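Local structure of nicotinate phosphoribosyltransferase (4HL7) at residues A57-I62 with V104-V109; W148-A153 with A358-A363; W301-I306 with C336-G341. The protein probably catalyses the ATP-driven formation of nicotinate ribonucleotide from nicotinate and 5-phosphoribosyl 1-diphosphate, a step in the biosynthesis of NAD. One frame throughout, in Å; residues are numbered along the deposited sequence.

Contact 1: A57-I62 with V104-V109; sequences AIRQEI and VEMGIV
Met106, a selenomethionine here, has its CG between the backbone N and the carbonyl carbon (chi1 58°) and bends again at chi3 (102°), the torsion that carries CE onto Ile62. The pair belongs to an alpha/beta layer of the N-terminal domain, in which helix 52-64 lies against the outermost strand, 104-109, of a five-stranded antiparallel sheet. The segment axes run almost exactly antiparallel (175°) and approach to 10.4 Å, a spacing filled by side chains from both elements. Ile62 and Met106 reach toward each other tip to tip, CD1 meeting CE at 3.5 Å. The branch CG2 of Ile62 touches CG1 of Val104 at 4.0 Å, so this one isoleucine serves two strand residues. One turn earlier, Ile58 offers CG2 to Met106 SE at 4.1 Å; the long, unbranched selenomethionine side chain can thus touch two beta-branched isoleucines, SE on one and CE on the other. Alternate strand residues Val104 and Met106 face the helix, and both also lean on Ile119 of the adjacent strand 116-122. Helix 131-147 receives Ala57 and Glu61 from another side of the same helix. Arg59 suits the exposed margin because its long chain brings the guanidinium beside Met106 while the charge stays near solvent, NE lying 4.2 Å from Met106 CG and NH2 3.8 Å from Met106 O.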
# COMPACT_ATOMS: atom_id res chain seq x y z
N ALA A 57 3.52 23.55 5.91
CA ALA A 57 2.19 22.97 6.16
C ALA A 57 2.25 21.47 6.41
O ALA A 57 1.45 20.93 7.18
CB ALA A 57 1.21 23.29 5.02
N ILE A 58 3.22 20.80 5.82
CA ILE A 58 3.36 19.40 6.14
C ILE A 58 3.72 19.25 7.62
O ILE A 58 3.18 18.41 8.32
CB ILE A 58 4.39 18.72 5.25
CG1 ILE A 58 3.85 18.69 3.83
CG2 ILE A 58 4.71 17.31 5.74
CD1 ILE A 58 4.87 18.27 2.79
N ARG A 59 4.62 20.12 8.12
CA ARG A 59 5.06 20.02 9.52
C ARG A 59 3.89 20.18 10.42
O ARG A 59 3.75 19.48 11.42
CB ARG A 59 6.02 21.14 9.81
CG ARG A 59 7.28 20.73 10.48
CD ARG A 59 8.25 21.86 10.24
NE ARG A 59 9.55 21.34 9.97
CZ ARG A 59 10.43 21.93 9.19
NH1 ARG A 59 10.11 23.06 8.58
NH2 ARG A 59 11.60 21.36 9.01
N GLN A 60 3.02 21.11 10.06
CA GLN A 60 1.91 21.44 10.92
C GLN A 60 0.95 20.25 11.00
O GLN A 60 0.44 19.92 12.06
CB GLN A 60 1.21 22.70 10.41
CG GLN A 60 -0.06 23.04 11.15
CD GLN A 60 -0.65 24.34 10.66
OE1 GLN A 60 -0.15 24.93 9.70
NE2 GLN A 60 -1.71 24.80 11.33
N GLU A 61 0.70 19.64 9.84
CA GLU A 61 -0.21 18.51 9.75
C GLU A 61 0.32 17.32 10.45
O GLU A 61 -0.46 16.59 11.07
CB GLU A 61 -0.45 18.15 8.29
CG GLU A 61 -1.13 19.31 7.58
CD GLU A 61 -2.52 19.56 8.13
OE1 GLU A 61 -3.15 18.60 8.64
OE2 GLU A 61 -2.99 20.70 8.03
N ILE A 62 1.64 17.09 10.33
CA ILE A 62 2.27 15.92 10.93
C ILE A 62 2.22 16.10 12.43
O ILE A 62 1.77 15.24 13.14
CB ILE A 62 3.69 15.60 10.37
CG1 ILE A 62 3.57 15.18 8.89
CG2 ILE A 62 4.36 14.50 11.18
CD1 ILE A 62 4.82 14.63 8.23
N VAL A 104 9.37 11.68 14.12
CA VAL A 104 9.43 12.14 12.73
C VAL A 104 10.47 13.25 12.59
O VAL A 104 10.46 14.20 13.39
CB VAL A 104 8.04 12.58 12.25
CG1 VAL A 104 8.06 13.06 10.77
CG2 VAL A 104 7.06 11.44 12.44
N GLU A 105 11.36 13.11 11.60
CA GLU A 105 12.28 14.21 11.19
C GLU A 105 12.03 14.52 9.74
O GLU A 105 11.74 13.62 8.94
CB GLU A 105 13.73 13.80 11.27
CG GLU A 105 14.23 13.43 12.63
CD GLU A 105 15.75 13.38 12.66
OE1 GLU A 105 16.39 13.20 11.59
OE2 GLU A 105 16.30 13.52 13.75
N MSE A 106 12.19 15.77 9.35
CA MSE A 106 12.11 16.05 7.93
C MSE A 106 12.94 17.22 7.59
O MSE A 106 13.28 18.01 8.46
CB MSE A 106 10.67 16.30 7.57
CG MSE A 106 10.07 17.46 8.37
SE MSE A 106 8.14 17.37 7.92
CE MSE A 106 7.46 16.52 9.56
N GLY A 107 13.31 17.31 6.31
CA GLY A 107 14.15 18.42 5.82
C GLY A 107 14.29 18.37 4.30
O GLY A 107 13.74 17.47 3.63
N ILE A 108 15.02 19.33 3.76
CA ILE A 108 15.29 19.38 2.33
C ILE A 108 16.71 18.86 2.11
O ILE A 108 17.62 19.28 2.78
CB ILE A 108 15.16 20.83 1.80
CG1 ILE A 108 13.76 21.39 2.08
CG2 ILE A 108 15.47 20.90 0.32
CD1 ILE A 108 12.61 20.64 1.40
N VAL A 109 16.89 17.91 1.21
CA VAL A 109 18.24 17.51 0.83
C VAL A 109 18.54 17.91 -0.61
O VAL A 109 17.71 17.68 -1.50
CB VAL A 109 18.49 16.01 1.01
CG1 VAL A 109 19.97 15.70 0.74
CG2 VAL A 109 18.10 15.58 2.42

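Contact 2: W148-A153 with A358-A363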
# COMPACT_ATOMS: atom_id res chain seq x y z
N TRP A 148 -2.63 23.20 -6.44
CA TRP A 148 -3.69 22.82 -7.37
C TRP A 148 -5.02 23.19 -6.85
O TRP A 148 -6.00 22.50 -7.07
CB TRP A 148 -3.60 21.31 -7.68
CG TRP A 148 -2.33 21.03 -8.42
CD1 TRP A 148 -1.06 20.70 -7.91
CD2 TRP A 148 -2.13 21.19 -9.87
NE1 TRP A 148 -0.14 20.62 -8.92
CE2 TRP A 148 -0.72 20.92 -10.12
CE3 TRP A 148 -2.98 21.48 -10.95
CZ2 TRP A 148 -0.20 20.91 -11.40
CZ3 TRP A 148 -2.43 21.52 -12.25
CH2 TRP A 148 -1.06 21.25 -12.46
N ALA A 149 -5.05 24.30 -6.13
CA ALA A 149 -6.24 24.73 -5.42
C ALA A 149 -7.34 25.20 -6.40
O ALA A 149 -8.53 25.12 -6.10
CB ALA A 149 -5.87 25.83 -4.41
N GLU A 150 -6.95 25.58 -7.61
CA GLU A 150 -7.95 26.10 -8.57
C GLU A 150 -8.62 25.02 -9.48
O GLU A 150 -9.47 25.33 -10.35
CB GLU A 150 -7.36 27.31 -9.36
CG GLU A 150 -6.18 27.00 -10.30
CD GLU A 150 -5.04 26.13 -9.70
OE1 GLU A 150 -4.63 26.31 -8.51
OE2 GLU A 150 -4.51 25.27 -10.44
N VAL A 151 -8.26 23.76 -9.28
CA VAL A 151 -8.91 22.69 -10.03
C VAL A 151 -10.43 22.84 -9.91
O VAL A 151 -10.92 22.98 -8.82
CB VAL A 151 -8.47 21.30 -9.52
CG1 VAL A 151 -9.31 20.19 -10.15
CG2 VAL A 151 -6.99 21.10 -9.80
N PRO A 152 -11.17 22.78 -11.03
CA PRO A 152 -12.65 22.84 -10.89
C PRO A 152 -13.20 21.73 -9.98
O PRO A 152 -12.90 20.54 -10.17
CB PRO A 152 -13.15 22.62 -12.32
CG PRO A 152 -11.98 22.96 -13.19
CD PRO A 152 -10.77 22.48 -12.41
N ALA A 153 -14.02 22.10 -9.00
CA ALA A 153 -14.40 21.11 -7.98
C ALA A 153 -15.19 19.92 -8.55
O ALA A 153 -15.11 18.84 -8.01
CB ALA A 153 -15.14 21.77 -6.82
N ALA A 358 -7.26 13.61 -15.49
CA ALA A 358 -7.20 13.44 -16.93
C ALA A 358 -6.30 14.52 -17.58
O ALA A 358 -6.66 15.12 -18.57
CB ALA A 358 -8.62 13.44 -17.53
N ASN A 359 -5.14 14.77 -17.00
CA ASN A 359 -4.15 15.65 -17.62
C ASN A 359 -4.60 17.10 -17.66
O ASN A 359 -4.09 17.87 -18.45
CB ASN A 359 -3.81 15.19 -19.06
CG ASN A 359 -3.18 13.82 -19.10
OD1 ASN A 359 -2.51 13.40 -18.15
ND2 ASN A 359 -3.38 13.10 -20.20
N TRP A 360 -5.58 17.45 -16.84
CA TRP A 360 -6.03 18.81 -16.71
C TRP A 360 -4.87 19.81 -16.65
O TRP A 360 -3.96 19.62 -15.90
CB TRP A 360 -6.89 18.97 -15.45
CG TRP A 360 -7.49 20.36 -15.38
CD1 TRP A 360 -8.55 20.86 -16.12
CD2 TRP A 360 -7.07 21.46 -14.51
NE1 TRP A 360 -8.81 22.18 -15.77
CE2 TRP A 360 -7.97 22.57 -14.78
CE3 TRP A 360 -6.09 21.61 -13.55
CZ2 TRP A 360 -7.85 23.79 -14.13
CZ3 TRP A 360 -5.99 22.82 -12.88
CH2 TRP A 360 -6.85 23.89 -13.17
N ARG A 361 -4.91 20.87 -17.45
CA ARG A 361 -3.82 21.85 -17.43
C ARG A 361 -4.23 23.03 -16.56
O ARG A 361 -5.37 23.54 -16.70
CB ARG A 361 -3.51 22.40 -18.85
CG ARG A 361 -2.85 21.41 -19.80
CD ARG A 361 -2.56 22.00 -21.21
NE ARG A 361 -1.92 20.96 -22.02
CZ ARG A 361 -0.62 20.61 -21.94
NH1 ARG A 361 0.23 21.29 -21.16
NH2 ARG A 361 -0.14 19.60 -22.66
N ASN A 362 -3.30 23.53 -15.74
CA ASN A 362 -3.57 24.75 -15.00
C ASN A 362 -3.50 25.98 -15.92
O ASN A 362 -3.26 25.83 -17.14
CB ASN A 362 -2.64 24.88 -13.78
CG ASN A 362 -1.19 25.17 -14.17
OD1 ASN A 362 -0.88 25.53 -15.32
ND2 ASN A 362 -0.30 25.05 -13.19
N ALA A 363 -3.70 27.17 -15.36
CA ALA A 363 -3.81 28.39 -16.17
C ALA A 363 -2.49 28.65 -16.90
O ALA A 363 -2.48 29.32 -17.94
CB ALA A 363 -4.18 29.59 -15.30
O HOH W 1 -1.81 24.73 -10.77
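OD1 of Asn362, whose CB touches Trp148 CZ3, is gripped by three backbone N-H groups: a hydrogen bond from Val366 N and weak ones from Gly365 N and Ala364 N. With OD1 engaged in its own loop, the amide nitrogen is left to face the other segment. Asn362 ND2 donates to a water at 2.9 Å, and the same water donates to Glu150 OE2 at 2.8 Å, bridging the two segments. The water also lies 3.4 Å above the plane of the Trp148 ring, toward its rim. Glu150 OE2 meets the edge of the Trp360 ring, 3.8 Å from Trp360 CZ3 and near the ring plane, where the slightly positive ring hydrogens probably favour a carboxylate oxygen.

Trp360 is the broad, flat piece around which the contact is built. Its CG is anti to the backbone N (chi1 -174°), and the indole projects from the loop before strand 372-380 into the connection between helices 131-147 and 155-174. That connection begins with a type I beta turn, Trp148 to Val151, closed by a weak backbone bond; the turn and the proline that follows it set Glu150, Val151 and Pro152 about the indole. Val151 CA stands over the six-membered ring of Trp360 in a CH-pi contact, 4.3 Å from the centroid and 24° off the normal, while its CG2 touches CZ3. Pro152, whose ring restricts its backbone and offers an apolar CD, reaches the rim of one face, CD being 3.6 Å from Trp360 CZ2; Asn362 N lies above the opposite face, toward its rim. Trp148 slides past Trp360 edge to edge, CE3 to CZ3 at 3.8 Å, while its ring also makes an edge-to-face pair with Tyr368, the residue whose backbone is hydrogen-bonded to that of Trp360.

Contact 3: W301-I306 with C336-G341; sequences WGDKMI and CEYFAG
Phe339 leaves the last turn of helix 329-339 with CG anti to its carbonyl carbon (chi1 -71°), and from CB the ring extends to helix 298-311, where it meets Gly302, Asp303 and Ile306. Along the near side of the ring, Phe339 CD2 takes CD1 of Ile306 at 3.8 Å, the methyl lying at the ring edge near its plane. One atom further, Phe339 CE2 lies beside the backbone of Gly302 and 3.9 Å from Asp303 OD1. The tip, Phe339 CZ, comes to 3.5 Å from Gly302 CA. Glycine suits this place because it has no CB, which would have pointed straight at the ring; the phenyl can therefore press against the bare helix backbone. One face of the Phe339 ring is covered at its centre by CD2 of the preceding residue, Tyr338, 3.5 Å above the plane, which probably limits how the phenyl can turn.

Tyr338 itself passes over toward the surface, crossing Asp303 at about a right angle. Its OH donates to Asp303 OD2; the modelled length of 2.4 Å is very short, so the exact value is doubtful. The other oxygen, Asp303 OD1, sits at the edge of the tyrosine ring, 3.3 Å from Tyr338 CE2, with the carboxylate turned 37° from the ring plane. OD1 also forms a salt bridge with Arg342, and this positively charged second partner probably helps to keep Asp303 ionised. Aspartate is short enough to stay close to its helix while meeting both partners. Below this polar margin, Ile306 continues the apolar core onto Phe321 of strand 320-323. Side-by-side packing of this kind, between successive helices that follow neighbouring parallel strands, is typical of the beta-alpha-beta repeats of the TIM-barrel-like domain.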
# COMPACT_ATOMS: atom_id res chain seq x y z
N TRP A 301 2.97 -13.86 -14.35
CA TRP A 301 2.84 -14.05 -12.89
C TRP A 301 1.66 -14.94 -12.58
O TRP A 301 1.77 -15.93 -11.82
CB TRP A 301 2.63 -12.68 -12.22
CG TRP A 301 2.36 -12.76 -10.72
CD1 TRP A 301 3.31 -12.81 -9.65
CD2 TRP A 301 1.08 -12.76 -10.12
NE1 TRP A 301 2.63 -12.88 -8.43
CE2 TRP A 301 1.28 -12.81 -8.66
CE3 TRP A 301 -0.23 -12.68 -10.62
CZ2 TRP A 301 0.22 -12.83 -7.79
CZ3 TRP A 301 -1.29 -12.70 -9.73
CH2 TRP A 301 -1.07 -12.80 -8.33
N GLY A 302 0.50 -14.58 -13.13
CA GLY A 302 -0.73 -15.30 -12.75
C GLY A 302 -0.62 -16.72 -13.28
O GLY A 302 -1.06 -17.68 -12.62
N ASP A 303 -0.03 -16.88 -14.49
CA ASP A 303 0.07 -18.25 -15.07
C ASP A 303 0.97 -19.09 -14.17
O ASP A 303 0.71 -20.29 -13.93
CB ASP A 303 0.63 -18.23 -16.51
CG ASP A 303 -0.40 -17.83 -17.53
OD1 ASP A 303 -1.60 -17.93 -17.25
OD2 ASP A 303 0.01 -17.40 -18.63
N LYS A 304 2.06 -18.48 -13.69
CA LYS A 304 3.00 -19.20 -12.81
C LYS A 304 2.34 -19.61 -11.48
O LYS A 304 2.56 -20.69 -10.97
CB LYS A 304 4.24 -18.34 -12.50
CG LYS A 304 5.26 -18.36 -13.61
CD LYS A 304 6.51 -17.60 -13.20
CE LYS A 304 7.41 -17.48 -14.41
NZ LYS A 304 8.77 -17.06 -14.03
N MSE A 305 1.56 -18.70 -10.92
CA MSE A 305 0.86 -18.97 -9.64
C MSE A 305 -0.16 -20.07 -9.84
O MSE A 305 -0.28 -20.94 -9.02
CB MSE A 305 0.14 -17.71 -9.16
CG MSE A 305 1.12 -16.65 -8.66
SE MSE A 305 2.15 -17.26 -7.06
CE MSE A 305 0.81 -18.43 -6.18
N ILE A 306 -0.94 -20.00 -10.91
CA ILE A 306 -1.89 -21.07 -11.25
C ILE A 306 -1.17 -22.41 -11.35
O ILE A 306 -1.62 -23.39 -10.75
CB ILE A 306 -2.71 -20.75 -12.51
CG1 ILE A 306 -3.77 -19.67 -12.17
CG2 ILE A 306 -3.41 -22.01 -13.06
CD1 ILE A 306 -4.42 -19.04 -13.38
N CYS A 336 -9.17 -9.52 -16.85
CA CYS A 336 -10.45 -10.27 -16.67
C CYS A 336 -10.60 -11.38 -17.72
O CYS A 336 -10.92 -12.51 -17.39
CB CYS A 336 -11.65 -9.37 -16.80
SG CYS A 336 -11.91 -8.25 -15.40
N GLU A 337 -10.35 -11.02 -18.99
CA GLU A 337 -10.51 -12.00 -20.08
C GLU A 337 -9.49 -13.12 -19.98
O GLU A 337 -9.79 -14.29 -20.29
CB GLU A 337 -10.41 -11.27 -21.43
CG GLU A 337 -11.68 -10.44 -21.63
CD GLU A 337 -11.67 -9.51 -22.83
OE1 GLU A 337 -12.76 -9.36 -23.40
OE2 GLU A 337 -10.60 -8.92 -23.19
N TYR A 338 -8.26 -12.77 -19.63
CA TYR A 338 -7.18 -13.72 -19.62
C TYR A 338 -7.37 -14.75 -18.49
O TYR A 338 -6.95 -15.89 -18.63
CB TYR A 338 -5.84 -13.04 -19.40
CG TYR A 338 -4.62 -13.91 -19.68
CD1 TYR A 338 -4.14 -14.07 -21.00
CD2 TYR A 338 -3.92 -14.53 -18.65
CE1 TYR A 338 -3.01 -14.86 -21.26
CE2 TYR A 338 -2.80 -15.31 -18.89
CZ TYR A 338 -2.33 -15.47 -20.19
OH TYR A 338 -1.20 -16.22 -20.38
N PHE A 339 -7.94 -14.31 -17.37
CA PHE A 339 -8.04 -15.19 -16.16
C PHE A 339 -9.44 -15.75 -15.90
O PHE A 339 -9.64 -16.52 -14.96
CB PHE A 339 -7.39 -14.52 -14.91
CG PHE A 339 -5.90 -14.45 -15.00
CD1 PHE A 339 -5.24 -13.22 -15.17
CD2 PHE A 339 -5.15 -15.61 -14.94
CE1 PHE A 339 -3.85 -13.16 -15.30
CE2 PHE A 339 -3.75 -15.58 -15.03
CZ PHE A 339 -3.07 -14.35 -15.21
N ALA A 340 -10.39 -15.41 -16.78
CA ALA A 340 -11.78 -15.86 -16.64
C ALA A 340 -11.82 -17.38 -16.55
O ALA A 340 -11.14 -18.08 -17.31
CB ALA A 340 -12.64 -15.35 -17.82
N GLY A 341 -12.53 -17.87 -15.54
CA GLY A 341 -12.70 -19.32 -15.33
C GLY A 341 -11.52 -20.04 -14.67
O GLY A 341 -11.62 -21.21 -14.37

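From the N terminus, contact 1 comes first: it closes a largely helical excursion that leads from helix 52-64 to the edge strand 104-109 of the antiparallel sheet. Contact 2 opens only afterwards, at 148-153, and its loop spans all six parallel strands before closing at 358-363; it ties the connection between helices 131-147 and 155-174 to the loop leading into strand 372-380, where the chain re-enters the antiparallel sheet. Contact 3 falls within that span, joining two successive helices of the barrel-like domain, so contacts 2 and 3 nest and none cross. Contacts 1 and 3 lie on opposite sides of the molecule, centres about 43 Å apart; contacts 1 and 2 approach to about 12 Å between nearest atoms.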